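PDB 5DL5: membrane protein from Acinetobacter baumannii AB307-0294, which probably forms an outer-membrane beta-barrel channel of the OprD porin family that lets small molecules, antibiotics among them, across the outer membrane. Local coordinates for residues R218-N224 with D238-T244; T252-T256 with N301-D305. One frame throughout, in Å; residues are numbered along the deposited sequence.

Contact 1 belongs to the barrel wall and contact 2 to the loops at one rim, their centres about 18 Å apart. In contact 1 two neighbouring strands are zipped by regular backbone hydrogen bonds, with one face polar and aromatic and largely buried and the other partly at the surface. Contact 2 is buried but has no strand pairing: a single carboxylate, Asp305, gathers backbone and side-chain donors from a distant loop. In contact 1 Asp238 accepts from asparagine side chains of 218-224 and from Ser240 of its own strand; in contact 2 Asp305 accepts largely from peptide N-H groups of 252-256. Tyr304 ties the two together, its OH lying 3.5 Å from Tyr242 CD2.

Contact 1: R218-N224 with D238-T244; sequences RHYANVN and DFSGYHT
Tyr220 and Tyr242 face each other across an antiparallel beta hairpin of the porin barrel, strands 216-229 and 233-246, as a non-hydrogen-bonded pair. The Tyr220 side chain can be traced outward: CB lies against CE2 of Tyr242, CD1 sits 3.4 Å from that CE2 over one face of the Tyr242 ring near its rim, CE1 draws off toward Tyr242 CZ and OH, and OH ends 3.7 Å from Ser240 OG. The rings are oblique, their planes 51° apart. Different first torsions bring them together, CG of Tyr220 standing anti to its N (chi1 169°) and CG of Tyr242 anti to its carbonyl carbon (chi1 -61°). Tyr242 OH is held by Pro133 O and Tyr317 N, and its ring also stacks on Tyr304.

On the same face, Arg218 lays its CD 3.3 Å from Thr244 OG1, while its guanidinium goes on to Asp311 and to Val134 O. The other face carries His219, His243, Val223 and Phe239; reciprocal N-H to O bonds join 219 to 243, 221 to 241 and 223 to 239.

Farther along, side chains add a second set of bonds. Asn222 ND2 donates to Ser240 OG at 2.8 Å, and Ser240 OG in turn donates to Asp238 OD2. The other carboxylate oxygen, Asp238 OD1, accepts from two amides at opposite faces of its plane: Asn222 ND2 on the syn side at 2.7 Å and Asn224 ND2 on the anti side at 2.9 Å.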
ATOM      1  N   ARG A 218      -3.781  -5.918  15.041  1.00 30.47           N
ATOM      2  CA  ARG A 218      -4.575  -5.198  14.083  1.00 32.63           C
ATOM      3  C   ARG A 218      -5.580  -6.084  13.398  1.00 30.34           C
ATOM      4  O   ARG A 218      -5.248  -7.224  13.046  1.00 31.70           O
ATOM      5  CB  ARG A 218      -3.673  -4.508  13.059  1.00 31.42           C
ATOM      6  CG  ARG A 218      -4.428  -3.727  12.006  1.00 31.34           C
ATOM      7  CD  ARG A 218      -3.568  -2.580  11.433  1.00 35.20           C
ATOM      8  NE  ARG A 218      -2.562  -3.045  10.619  1.00 36.87           N
ATOM      9  CZ  ARG A 218      -1.351  -2.441  10.393  1.00 36.10           C
ATOM     10  NH1 ARG A 218      -0.917  -1.364  11.037  1.00 35.00           N
ATOM     11  NH2 ARG A 218      -0.529  -3.088   9.624  1.00 33.31           N
ATOM     12  N   HIS A 219      -6.817  -5.600  13.309  1.00 27.87           N
ATOM     13  CA  HIS A 219      -7.838  -6.268  12.548  1.00 28.21           C
ATOM     14  C   HIS A 219      -8.397  -5.375  11.479  1.00 28.06           C
ATOM     15  O   HIS A 219      -8.469  -4.157  11.686  1.00 31.63           O
ATOM     16  CB  HIS A 219      -8.918  -6.780  13.519  1.00 35.78           C
ATOM     17  CG  HIS A 219      -8.394  -7.763  14.542  1.00 43.55           C
ATOM     18  ND1 HIS A 219      -7.901  -7.376  15.768  1.00 56.02           N
ATOM     19  CD2 HIS A 219      -8.216  -9.107  14.477  1.00 46.26           C
ATOM     20  CE1 HIS A 219      -7.486  -8.437  16.434  1.00 52.65           C
ATOM     21  NE2 HIS A 219      -7.655  -9.494  15.665  1.00 51.25           N
ATOM     22  N   TYR A 220      -8.846  -5.960  10.375  1.00 27.20           N
ATOM     23  CA  TYR A 220      -9.401  -5.214   9.226  1.00 27.60           C
ATOM     24  C   TYR A 220     -10.662  -5.979   8.842  1.00 30.32           C
ATOM     25  O   TYR A 220     -10.687  -7.211   8.837  1.00 26.98           O
ATOM     26  CB  TYR A 220      -8.450  -5.213   8.034  1.00 26.69           C
ATOM     27  CG  TYR A 220      -9.008  -4.689   6.700  1.00 27.71           C
ATOM     28  CD1 TYR A 220      -9.024  -3.329   6.411  1.00 29.55           C
ATOM     29  CD2 TYR A 220      -9.492  -5.558   5.770  1.00 29.76           C
ATOM     30  CE1 TYR A 220      -9.506  -2.863   5.240  1.00 31.76           C
ATOM     31  CE2 TYR A 220     -10.046  -5.079   4.592  1.00 33.81           C
ATOM     32  CZ  TYR A 220      -9.954  -3.754   4.323  1.00 34.06           C
ATOM     33  OH  TYR A 220     -10.437  -3.248   3.180  1.00 43.94           O
ATOM     34  N   ALA A 221     -11.697  -5.242   8.463  1.00 29.81           N
ATOM     35  CA  ALA A 221     -12.909  -5.817   7.868  1.00 32.43           C
ATOM     36  C   ALA A 221     -13.310  -4.949   6.658  1.00 34.96           C
ATOM     37  O   ALA A 221     -13.136  -3.734   6.673  1.00 35.03           O
ATOM     38  CB  ALA A 221     -14.059  -5.760   8.916  1.00 34.05           C
ATOM     39  N   ASN A 222     -13.954  -5.559   5.679  1.00 37.60           N
ATOM     40  CA  ASN A 222     -14.501  -4.824   4.529  1.00 36.62           C
ATOM     41  C   ASN A 222     -15.772  -5.520   4.067  1.00 34.82           C
ATOM     42  O   ASN A 222     -15.913  -6.764   4.107  1.00 31.74           O
ATOM     43  CB  ASN A 222     -13.498  -4.766   3.384  1.00 38.40           C
ATOM     44  CG  ASN A 222     -14.095  -4.236   2.074  1.00 41.77           C
ATOM     45  OD1 ASN A 222     -14.480  -4.989   1.220  1.00 42.12           O
ATOM     46  ND2 ASN A 222     -14.111  -2.952   1.913  1.00 42.35           N
ATOM     47  N   VAL A 223     -16.694  -4.685   3.621  1.00 34.73           N
ATOM     48  CA  VAL A 223     -17.826  -5.147   2.825  1.00 33.00           C
ATOM     49  C   VAL A 223     -18.001  -4.193   1.617  1.00 31.37           C
ATOM     50  O   VAL A 223     -17.894  -2.952   1.760  1.00 32.27           O
ATOM     51  CB  VAL A 223     -19.041  -5.379   3.710  1.00 33.57           C
ATOM     52  CG1 VAL A 223     -19.568  -4.086   4.320  1.00 42.71           C
ATOM     53  CG2 VAL A 223     -20.188  -5.901   2.849  1.00 36.06           C
ATOM     54  N   ASN A 224     -18.328  -4.772   0.482  1.00 31.03           N
ATOM     55  CA  ASN A 224     -18.364  -4.139  -0.765  1.00 33.90           C
ATOM     56  C   ASN A 224     -19.581  -4.675  -1.514  1.00 33.52           C
ATOM     57  O   ASN A 224     -19.769  -5.864  -1.661  1.00 34.16           O
ATOM     58  CB  ASN A 224     -17.005  -4.250  -1.525  1.00 39.55           C
ATOM     59  CG  ASN A 224     -16.984  -3.398  -2.742  1.00 45.27           C
ATOM     60  OD1 ASN A 224     -17.599  -3.732  -3.768  1.00 52.05           O
ATOM     61  ND2 ASN A 224     -16.398  -2.197  -2.613  1.00 46.18           N
ATOM     62  N   ASP A 238     -19.081   0.848  -0.160  1.00 36.43           N
ATOM     63  CA  ASP A 238     -17.952   0.206   0.531  1.00 38.27           C
ATOM     64  C   ASP A 238     -17.894   0.660   2.007  1.00 38.63           C
ATOM     65  O   ASP A 238     -17.967   1.915   2.324  1.00 38.00           O
ATOM     66  CB  ASP A 238     -16.617   0.541  -0.169  1.00 39.79           C
ATOM     67  CG  ASP A 238     -15.457  -0.314   0.386  1.00 47.52           C
ATOM     68  OD1 ASP A 238     -15.323  -1.536  -0.023  1.00 46.21           O
ATOM     69  OD2 ASP A 238     -14.739   0.172   1.329  1.00 49.34           O
ATOM     70  N   PHE A 239     -17.754  -0.307   2.908  1.00 34.17           N
ATOM     71  CA  PHE A 239     -17.485  -0.035   4.342  1.00 32.97           C
ATOM     72  C   PHE A 239     -16.240  -0.782   4.715  1.00 35.72           C
ATOM     73  O   PHE A 239     -16.146  -2.044   4.487  1.00 38.13           O
ATOM     74  CB  PHE A 239     -18.778  -0.449   5.114  1.00 36.62           C
ATOM     75  CG  PHE A 239     -18.740  -0.326   6.641  1.00 42.76           C
ATOM     76  CD1 PHE A 239     -18.047   0.703   7.321  1.00 43.20           C
ATOM     77  CD2 PHE A 239     -19.527  -1.221   7.432  1.00 46.29           C
ATOM     78  CE1 PHE A 239     -18.041   0.788   8.724  1.00 46.42           C
ATOM     79  CE2 PHE A 239     -19.563  -1.130   8.853  1.00 48.41           C
ATOM     80  CZ  PHE A 239     -18.856  -0.104   9.511  1.00 48.50           C
ATOM     81  N   SER A 240     -15.226  -0.043   5.130  1.00 32.51           N
ATOM     82  CA  SER A 240     -13.936  -0.576   5.457  1.00 32.58           C
ATOM     83  C   SER A 240     -13.552  -0.068   6.859  1.00 34.73           C
ATOM     84  O   SER A 240     -13.909   1.064   7.245  1.00 34.37           O
ATOM     85  CB  SER A 240     -12.854  -0.104   4.469  1.00 31.52           C
ATOM     86  OG  SER A 240     -13.116  -0.727   3.217  1.00 33.35           O
ATOM     87  N   GLY A 241     -12.761  -0.847   7.593  1.00 33.39           N
ATOM     88  CA  GLY A 241     -12.136  -0.323   8.805  1.00 34.11           C
ATOM     89  C   GLY A 241     -11.009  -1.136   9.479  1.00 33.07           C
ATOM     90  O   GLY A 241     -10.839  -2.296   9.169  1.00 29.46           O
ATOM     91  N   TYR A 242     -10.157  -0.425  10.226  1.00 29.93           N
ATOM     92  CA  TYR A 242      -9.160  -1.112  11.057  1.00 31.79           C
ATOM     93  C   TYR A 242      -9.352  -0.787  12.547  1.00 30.20           C
ATOM     94  O   TYR A 242      -9.659   0.365  12.967  1.00 28.21           O
ATOM     95  CB  TYR A 242      -7.744  -0.699  10.730  1.00 30.38           C
ATOM     96  CG  TYR A 242      -7.252  -0.971   9.349  1.00 30.10           C
ATOM     97  CD1 TYR A 242      -7.397  -0.019   8.357  1.00 28.37           C
ATOM     98  CD2 TYR A 242      -6.500  -2.135   9.083  1.00 28.17           C
ATOM     99  CE1 TYR A 242      -6.834  -0.231   7.085  1.00 29.86           C
ATOM    100  CE2 TYR A 242      -6.033  -2.424   7.817  1.00 29.13           C
ATOM    101  CZ  TYR A 242      -6.185  -1.433   6.813  1.00 30.33           C
ATOM    102  OH  TYR A 242      -5.667  -1.692   5.617  1.00 29.47           O
ATOM    103  N   HIS A 243      -9.086  -1.810  13.316  1.00 31.21           N
ATOM    104  CA  HIS A 243      -8.846  -1.670  14.745  1.00 32.86           C
ATOM    105  C   HIS A 243      -7.375  -2.039  15.093  1.00 31.63           C
ATOM    106  O   HIS A 243      -6.951  -3.176  14.835  1.00 33.22           O
ATOM    107  CB  HIS A 243      -9.839  -2.544  15.472  1.00 35.73           C
ATOM    108  CG  HIS A 243      -9.578  -2.653  16.931  1.00 42.42           C
ATOM    109  ND1 HIS A 243      -9.935  -1.664  17.811  1.00 45.80           N
ATOM    110  CD2 HIS A 243      -8.893  -3.575  17.655  1.00 47.47           C
ATOM    111  CE1 HIS A 243      -9.588  -2.017  19.045  1.00 48.40           C
ATOM    112  NE2 HIS A 243      -8.932  -3.164  18.970  1.00 53.24           N
ATOM    113  N   THR A 244      -6.653  -1.127  15.732  1.00 31.17           N
ATOM    114  CA  THR A 244      -5.251  -1.364  16.062  1.00 31.64           C
ATOM    115  C   THR A 244      -4.968  -1.092  17.504  1.00 33.96           C
ATOM    116  O   THR A 244      -5.277  -0.039  18.058  1.00 33.40           O
ATOM    117  CB  THR A 244      -4.328  -0.443  15.228  1.00 31.45           C
ATOM    118  OG1 THR A 244      -4.627  -0.599  13.869  1.00 28.95           O
ATOM    119  CG2 THR A 244      -2.763  -0.789  15.472  1.00 31.17           C
TER

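Contact 2: T252-T256 with N301-D305; sequences TYSAT and NVGYD
Two first torsions bring Asp305 and Ser254 together: Asp305 CG stands anti to its own carbonyl carbon (chi1 -76°), and Ser254 OG is tucked between its backbone N and carbonyl carbon (chi1 67°). The carboxylate is thereby presented to the backbone at Tyr253 and Ser254. Asp305 OD2 accepts two peptide N-H groups, Tyr253 N at 2.8 Å on the anti side and Ser254 N at 2.9 Å on the syn side, the first bond almost straight. Asp305 OD1 takes the Ser254 hydroxyl on its syn lone pair, with OG 2.5 Å away. Three donors from one loop thus fix the carboxylate's rotation and probably stabilise its negative charge in this buried setting.

Ser254 OG is also an acceptor, for Gly303 N at 2.9 Å, so the hydroxyl bridges Asp305 and Gly303. The carboxylate stacks over one face of the Tyr253 ring, offset toward its rim, the planes only 6° apart, with Asp305 CG 3.4 Å from Tyr253 CE1. At the far end Thr256 N donates to Asn301 O at 2.8 Å. Between these polar ends Val302 CG2 fills in against the Ser254 hydroxyl and Ala255, coming within 4.1 Å of Thr252 CG2.

The arrangement joins two long loops of the porin, one following strand 233-246 and the other strand 289-300. Tyr263 in helix 263-266 binds Thr252 OG1 and Ala255 N, Asn329 holds Thr256 OG1, and Phe246 at the end of strand 233-246 touches Thr252, Val302 and Asp305, while strand 273-286 meets the other loop through Thr274 N, bound to Asn301 OD1.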
ATOM      1  N   THR A 252       4.978   5.080  17.818  1.00 37.90           N
ATOM      2  CA  THR A 252       3.832   5.884  17.279  1.00 36.37           C
ATOM      3  C   THR A 252       4.276   7.357  17.311  1.00 38.73           C
ATOM      4  O   THR A 252       5.347   7.644  17.899  1.00 39.82           O
ATOM      5  CB  THR A 252       2.577   5.764  18.201  1.00 35.63           C
ATOM      6  OG1 THR A 252       2.897   6.091  19.562  1.00 34.61           O
ATOM      7  CG2 THR A 252       1.974   4.436  18.156  1.00 36.08           C
ATOM      8  N   TYR A 253       3.447   8.276  16.770  1.00 37.04           N
ATOM      9  CA  TYR A 253       3.799   9.713  16.739  1.00 39.22           C
ATOM     10  C   TYR A 253       2.563  10.563  17.114  1.00 40.90           C
ATOM     11  O   TYR A 253       2.761  11.604  17.668  1.00 44.26           O
ATOM     12  CB  TYR A 253       4.377  10.146  15.444  1.00 38.75           C
ATOM     13  CG  TYR A 253       3.500   9.806  14.262  1.00 37.55           C
ATOM     14  CD1 TYR A 253       3.599   8.580  13.668  1.00 38.05           C
ATOM     15  CD2 TYR A 253       2.490  10.750  13.725  1.00 39.46           C
ATOM     16  CE1 TYR A 253       2.826   8.231  12.551  1.00 37.31           C
ATOM     17  CE2 TYR A 253       1.659  10.392  12.629  1.00 33.96           C
ATOM     18  CZ  TYR A 253       1.889   9.129  12.028  1.00 34.88           C
ATOM     19  OH  TYR A 253       1.134   8.608  10.974  1.00 33.80           O
ATOM     20  N   SER A 254       1.320  10.141  16.903  1.00 38.27           N
ATOM     21  CA  SER A 254       0.121  11.054  17.160  1.00 36.83           C
ATOM     22  C   SER A 254      -0.582  10.739  18.491  1.00 38.63           C
ATOM     23  O   SER A 254      -1.681  11.145  18.696  1.00 38.71           O
ATOM     24  CB  SER A 254      -0.805  10.906  15.904  1.00 35.22           C
ATOM     25  OG  SER A 254      -1.342   9.584  15.854  1.00 33.46           O
ATOM     26  N   ALA A 255       0.027  10.003  19.440  1.00 38.60           N
ATOM     27  CA  ALA A 255      -0.706   9.525  20.618  1.00 39.91           C
ATOM     28  C   ALA A 255      -1.118  10.676  21.467  1.00 42.49           C
ATOM     29  O   ALA A 255      -0.415  11.680  21.466  1.00 43.30           O
ATOM     30  CB  ALA A 255       0.125   8.618  21.499  1.00 42.07           C
ATOM     31  N   THR A 256      -2.263  10.540  22.156  1.00 41.59           N
ATOM     32  CA  THR A 256      -2.655  11.569  23.202  1.00 44.19           C
ATOM     33  C   THR A 256      -2.842  10.850  24.487  1.00 45.27           C
ATOM     34  O   THR A 256      -2.659   9.610  24.555  1.00 43.48           O
ATOM     35  CB  THR A 256      -3.954  12.318  22.800  1.00 45.10           C
ATOM     36  OG1 THR A 256      -4.961  11.389  22.329  1.00 42.22           O
ATOM     37  CG2 THR A 256      -3.618  13.244  21.685  1.00 46.78           C
ATOM     38  N   ASN A 301      -7.134   6.950  21.293  1.00 36.33           N
ATOM     39  CA  ASN A 301      -6.122   7.854  21.731  1.00 36.39           C
ATOM     40  C   ASN A 301      -4.819   7.871  20.862  1.00 35.55           C
ATOM     41  O   ASN A 301      -3.738   8.296  21.323  1.00 37.66           O
ATOM     42  CB  ASN A 301      -5.845   7.698  23.236  1.00 37.36           C
ATOM     43  CG  ASN A 301      -5.412   6.296  23.582  1.00 40.51           C
ATOM     44  OD1 ASN A 301      -5.211   5.423  22.695  1.00 40.17           O
ATOM     45  ND2 ASN A 301      -5.339   6.037  24.842  1.00 40.60           N
ATOM     46  N   VAL A 302      -4.926   7.454  19.606  1.00 33.82           N
ATOM     47  CA  VAL A 302      -3.866   7.603  18.671  1.00 31.95           C
ATOM     48  C   VAL A 302      -4.515   7.625  17.363  1.00 31.19           C
ATOM     49  O   VAL A 302      -5.584   7.015  17.179  1.00 30.87           O
ATOM     50  CB  VAL A 302      -2.755   6.452  18.851  1.00 32.57           C
ATOM     51  CG1 VAL A 302      -3.299   5.064  18.519  1.00 33.09           C
ATOM     52  CG2 VAL A 302      -1.513   6.682  18.028  1.00 32.88           C
ATOM     53  N   GLY A 303      -3.847   8.254  16.386  1.00 30.88           N
ATOM     54  CA  GLY A 303      -4.183   8.052  14.986  1.00 29.98           C
ATOM     55  C   GLY A 303      -3.799   6.690  14.411  1.00 28.65           C
ATOM     56  O   GLY A 303      -3.327   5.826  15.123  1.00 29.30           O
ATOM     57  N   TYR A 304      -4.099   6.496  13.141  1.00 28.94           N
ATOM     58  CA  TYR A 304      -3.791   5.276  12.389  1.00 28.85           C
ATOM     59  C   TYR A 304      -2.300   5.347  11.955  1.00 31.36           C
ATOM     60  O   TYR A 304      -1.983   5.630  10.791  1.00 30.95           O
ATOM     61  CB  TYR A 304      -4.797   4.984  11.300  1.00 28.08           C
ATOM     62  CG  TYR A 304      -4.566   3.659  10.634  1.00 29.11           C
ATOM     63  CD1 TYR A 304      -4.559   2.493  11.390  1.00 33.07           C
ATOM     64  CD2 TYR A 304      -4.239   3.523   9.270  1.00 29.28           C
ATOM     65  CE1 TYR A 304      -4.264   1.280  10.830  1.00 33.18           C
ATOM     66  CE2 TYR A 304      -4.039   2.270   8.678  1.00 30.57           C
ATOM     67  CZ  TYR A 304      -3.963   1.151   9.464  1.00 31.42           C
ATOM     68  OH  TYR A 304      -3.637  -0.131   9.028  1.00 29.78           O
ATOM     69  N   ASP A 305      -1.393   5.133  12.928  1.00 32.68           N
ATOM     70  CA  ASP A 305       0.088   5.433  12.769  1.00 33.71           C
ATOM     71  C   ASP A 305       0.713   4.137  12.130  1.00 33.62           C
ATOM     72  O   ASP A 305       1.478   3.442  12.779  1.00 35.39           O
ATOM     73  CB  ASP A 305       0.715   5.769  14.111  1.00 33.44           C
ATOM     74  CG  ASP A 305       0.409   7.165  14.638  1.00 35.13           C
ATOM     75  OD1 ASP A 305      -0.595   7.795  14.254  1.00 33.28           O
ATOM     76  OD2 ASP A 305       1.039   7.547  15.644  1.00 35.23           O
TER